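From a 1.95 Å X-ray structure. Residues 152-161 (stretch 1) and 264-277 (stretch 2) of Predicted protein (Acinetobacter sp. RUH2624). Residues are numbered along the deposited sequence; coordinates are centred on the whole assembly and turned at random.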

# COMPACT_ATOMS: atom_id res chain seq x y z
N LYS A 152 2.67 28.83 -21.99
CA LYS A 152 2.18 28.76 -23.36
C LYS A 152 1.71 27.35 -23.72
O LYS A 152 0.71 27.18 -24.42
CB LYS A 152 3.28 29.20 -24.33
CG LYS A 152 2.82 29.34 -25.77
CD LYS A 152 3.93 29.92 -26.63
CE LYS A 152 3.44 30.20 -28.04
NZ LYS A 152 4.48 30.89 -28.85
N LYS A 153 2.47 26.36 -23.26
CA LYS A 153 2.15 24.94 -23.47
C LYS A 153 2.62 24.16 -22.25
O LYS A 153 3.61 24.53 -21.61
CB LYS A 153 2.86 24.39 -24.70
CG LYS A 153 2.53 25.12 -25.99
CD LYS A 153 3.31 24.52 -27.16
CE LYS A 153 2.93 25.21 -28.47
NZ LYS A 153 3.60 24.57 -29.63
N ALA A 154 1.93 23.06 -21.95
CA ALA A 154 2.23 22.27 -20.75
C ALA A 154 2.23 20.78 -21.05
O ALA A 154 1.37 20.28 -21.78
CB ALA A 154 1.22 22.58 -19.65
N VAL A 155 3.19 20.07 -20.46
CA VAL A 155 3.29 18.62 -20.60
C VAL A 155 3.29 18.00 -19.21
O VAL A 155 4.05 18.42 -18.34
CB VAL A 155 4.61 18.22 -21.29
CG1 VAL A 155 4.67 16.70 -21.48
CG2 VAL A 155 4.78 18.95 -22.61
N PHE A 156 2.43 17.00 -19.01
CA PHE A 156 2.43 16.19 -17.79
C PHE A 156 2.86 14.78 -18.16
O PHE A 156 2.44 14.25 -19.19
CB PHE A 156 1.03 16.18 -17.15
CG PHE A 156 0.54 17.55 -16.74
CD1 PHE A 156 0.79 18.04 -15.47
CD2 PHE A 156 -0.17 18.34 -17.63
CE1 PHE A 156 0.33 19.30 -15.08
CE2 PHE A 156 -0.62 19.60 -17.26
CZ PHE A 156 -0.37 20.07 -15.98
N MET A 157 3.70 14.17 -17.33
CA MET A 157 4.33 12.90 -17.71
C MET A 157 4.00 11.73 -16.78
O MET A 157 4.20 11.79 -15.56
CB MET A 157 5.84 13.07 -17.90
CG MET A 157 6.21 13.96 -19.08
SD MET A 157 7.96 14.36 -19.26
CE MET A 157 8.67 12.73 -19.56
N ASP A 158 3.48 10.67 -17.39
CA ASP A 158 3.15 9.38 -16.76
C ASP A 158 2.13 9.39 -15.62
O ASP A 158 1.08 8.78 -15.74
CB ASP A 158 4.41 8.58 -16.36
CG ASP A 158 4.20 7.07 -16.50
OD1 ASP A 158 3.60 6.64 -17.51
OD2 ASP A 158 4.60 6.30 -15.59
N SER A 159 2.45 10.08 -14.51
CA SER A 159 1.59 10.02 -13.32
C SER A 159 0.27 10.78 -13.47
O SER A 159 0.19 11.77 -14.21
CB SER A 159 2.32 10.54 -12.08
OG SER A 159 3.43 9.73 -11.76
N PRO A 160 -0.76 10.33 -12.76
CA PRO A 160 -2.03 11.06 -12.81
C PRO A 160 -1.89 12.41 -12.12
O PRO A 160 -1.07 12.57 -11.21
CB PRO A 160 -2.98 10.16 -12.01
CG PRO A 160 -2.09 9.36 -11.11
CD PRO A 160 -0.84 9.12 -11.91
N ILE A 161 -2.66 13.38 -12.59
CA ILE A 161 -2.86 14.63 -11.88
C ILE A 161 -3.92 14.32 -10.82
O ILE A 161 -4.92 13.67 -11.12
CB ILE A 161 -3.39 15.73 -12.84
CG1 ILE A 161 -2.36 16.01 -13.94
CG2 ILE A 161 -3.74 17.01 -12.08
CD1 ILE A 161 -2.94 16.67 -15.20
N THR A 264 -6.89 25.53 -21.55
CA THR A 264 -7.23 26.12 -22.85
C THR A 264 -5.98 26.34 -23.70
O THR A 264 -6.07 26.77 -24.85
CB THR A 264 -7.99 27.46 -22.69
OG1 THR A 264 -7.16 28.39 -21.99
CG2 THR A 264 -9.28 27.26 -21.89
N ILE A 265 -4.82 26.06 -23.13
CA ILE A 265 -3.57 26.09 -23.88
C ILE A 265 -3.29 24.67 -24.35
O ILE A 265 -3.85 23.72 -23.80
CB ILE A 265 -2.38 26.55 -23.01
CG1 ILE A 265 -2.14 25.57 -21.86
CG2 ILE A 265 -2.59 27.97 -22.48
CD1 ILE A 265 -0.81 25.81 -21.12
N PRO A 266 -2.44 24.52 -25.38
CA PRO A 266 -2.09 23.17 -25.83
C PRO A 266 -1.46 22.39 -24.68
O PRO A 266 -0.64 22.93 -23.93
CB PRO A 266 -1.06 23.43 -26.93
CG PRO A 266 -1.36 24.83 -27.41
CD PRO A 266 -1.78 25.56 -26.18
N SER A 267 -1.84 21.12 -24.54
CA SER A 267 -1.29 20.29 -23.48
C SER A 267 -0.97 18.90 -24.02
O SER A 267 -1.50 18.48 -25.05
CB SER A 267 -2.26 20.19 -22.32
OG SER A 267 -3.47 19.56 -22.71
N MET A 268 -0.08 18.20 -23.33
CA MET A 268 0.27 16.84 -23.71
C MET A 268 0.31 15.94 -22.48
O MET A 268 0.80 16.34 -21.42
CB MET A 268 1.64 16.80 -24.41
CG MET A 268 2.11 15.37 -24.73
SD MET A 268 3.43 15.30 -25.97
CE MET A 268 4.78 16.12 -25.11
N ALA A 269 -0.24 14.73 -22.63
CA ALA A 269 0.02 13.62 -21.73
C ALA A 269 1.07 12.75 -22.39
O ALA A 269 0.87 12.25 -23.50
CB ALA A 269 -1.24 12.83 -21.45
N LEU A 270 2.20 12.59 -21.73
CA LEU A 270 3.31 11.80 -22.27
C LEU A 270 3.65 10.73 -21.23
O LEU A 270 4.06 11.04 -20.12
CB LEU A 270 4.50 12.71 -22.57
CG LEU A 270 5.86 12.11 -22.91
CD1 LEU A 270 5.80 11.25 -24.18
CD2 LEU A 270 6.89 13.24 -23.08
N THR A 271 3.45 9.47 -21.60
CA THR A 271 3.53 8.40 -20.62
C THR A 271 4.33 7.22 -21.15
O THR A 271 4.69 7.17 -22.33
CB THR A 271 2.13 7.89 -20.25
OG1 THR A 271 1.63 7.08 -21.32
CG2 THR A 271 1.17 9.05 -20.00
N GLY A 272 4.61 6.27 -20.26
CA GLY A 272 5.31 5.06 -20.65
C GLY A 272 4.38 3.86 -20.60
O GLY A 272 3.71 3.64 -19.60
N GLN A 273 4.35 3.10 -21.68
CA GLN A 273 3.54 1.89 -21.76
C GLN A 273 3.74 0.95 -20.57
O GLN A 273 2.79 0.32 -20.11
CB GLN A 273 3.85 1.14 -23.05
CG GLN A 273 3.13 -0.18 -23.22
CD GLN A 273 3.69 -0.99 -24.38
OE1 GLN A 273 4.91 -1.14 -24.52
NE2 GLN A 273 2.80 -1.50 -25.23
N LYS A 274 4.99 0.86 -20.08
CA LYS A 274 5.32 -0.05 -18.97
C LYS A 274 5.29 0.64 -17.61
O LYS A 274 5.65 0.04 -16.59
CB LYS A 274 6.69 -0.70 -19.18
CG LYS A 274 6.78 -1.61 -20.40
CD LYS A 274 5.71 -2.69 -20.35
CE LYS A 274 5.83 -3.66 -21.53
NZ LYS A 274 4.70 -4.64 -21.57
N GLY A 275 4.89 1.91 -17.60
CA GLY A 275 4.76 2.65 -16.37
C GLY A 275 3.30 2.75 -15.99
O GLY A 275 2.60 1.75 -15.90
N VAL A 276 2.82 3.97 -15.77
CA VAL A 276 1.41 4.20 -15.44
C VAL A 276 0.54 4.03 -16.69
O VAL A 276 -0.66 3.78 -16.60
CB VAL A 276 1.20 5.58 -14.78
CG1 VAL A 276 -0.25 5.73 -14.30
CG2 VAL A 276 2.16 5.74 -13.61
N ASN A 277 1.17 4.17 -17.86
CA ASN A 277 0.54 3.81 -19.13
C ASN A 277 -0.59 4.77 -19.52
O ASN A 277 -0.34 5.96 -19.77
CB ASN A 277 0.07 2.33 -19.08
CG ASN A 277 -0.34 1.80 -20.44
OD1 ASN A 277 -0.12 2.44 -21.47
ND2 ASN A 277 -0.95 0.61 -20.45
O HOH W 1 -0.56 7.35 -17.33

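Two neighbouring parallel β-strands are joined by a backbone ladder that ends in a buried aspartate gripping the chain as it leaves the second strand.

The strands run at 17° to one another, and only alternate residues of stretch 1 turn their N and O atoms toward the partner. Ala-154 N donates to Pro-266 O (3.2 Å) and Ala-154 O accepts from Met-268 N (3.0 Å); Phe-156 repeats the pattern, its N bonding Met-268 O and its O accepting from Leu-270 N, both at 3.0 Å. Proline, lacking an amide hydrogen, can still serve as an acceptor here.

On one face, flexible and branched apolar side chains interlock: Val-155 CG1 lies 3.7 Å from Met-268 CE, and Met-157 CE 4.0 Å from Leu-270 CD2. The other face carries Ala-154, Phe-156, Ser-267 and Ala-269; Ala-154 CB also meets Ile-265 CD1 at 4.1 Å.

Asp-158 N closes the ladder on Leu-270 O (2.8 Å). Its carboxylate then suits a cluster of backbone amides: OD1 accepts from Gly-272 N (3.0 Å), OD2 from Val-276 N (2.9 Å). Between these residues the chain makes a type I turn, Gly-272 to Gly-275. A β-carbon on Gly-275 would lie 2.6 Å from Asp-158 OD2, a clash that glycine avoids.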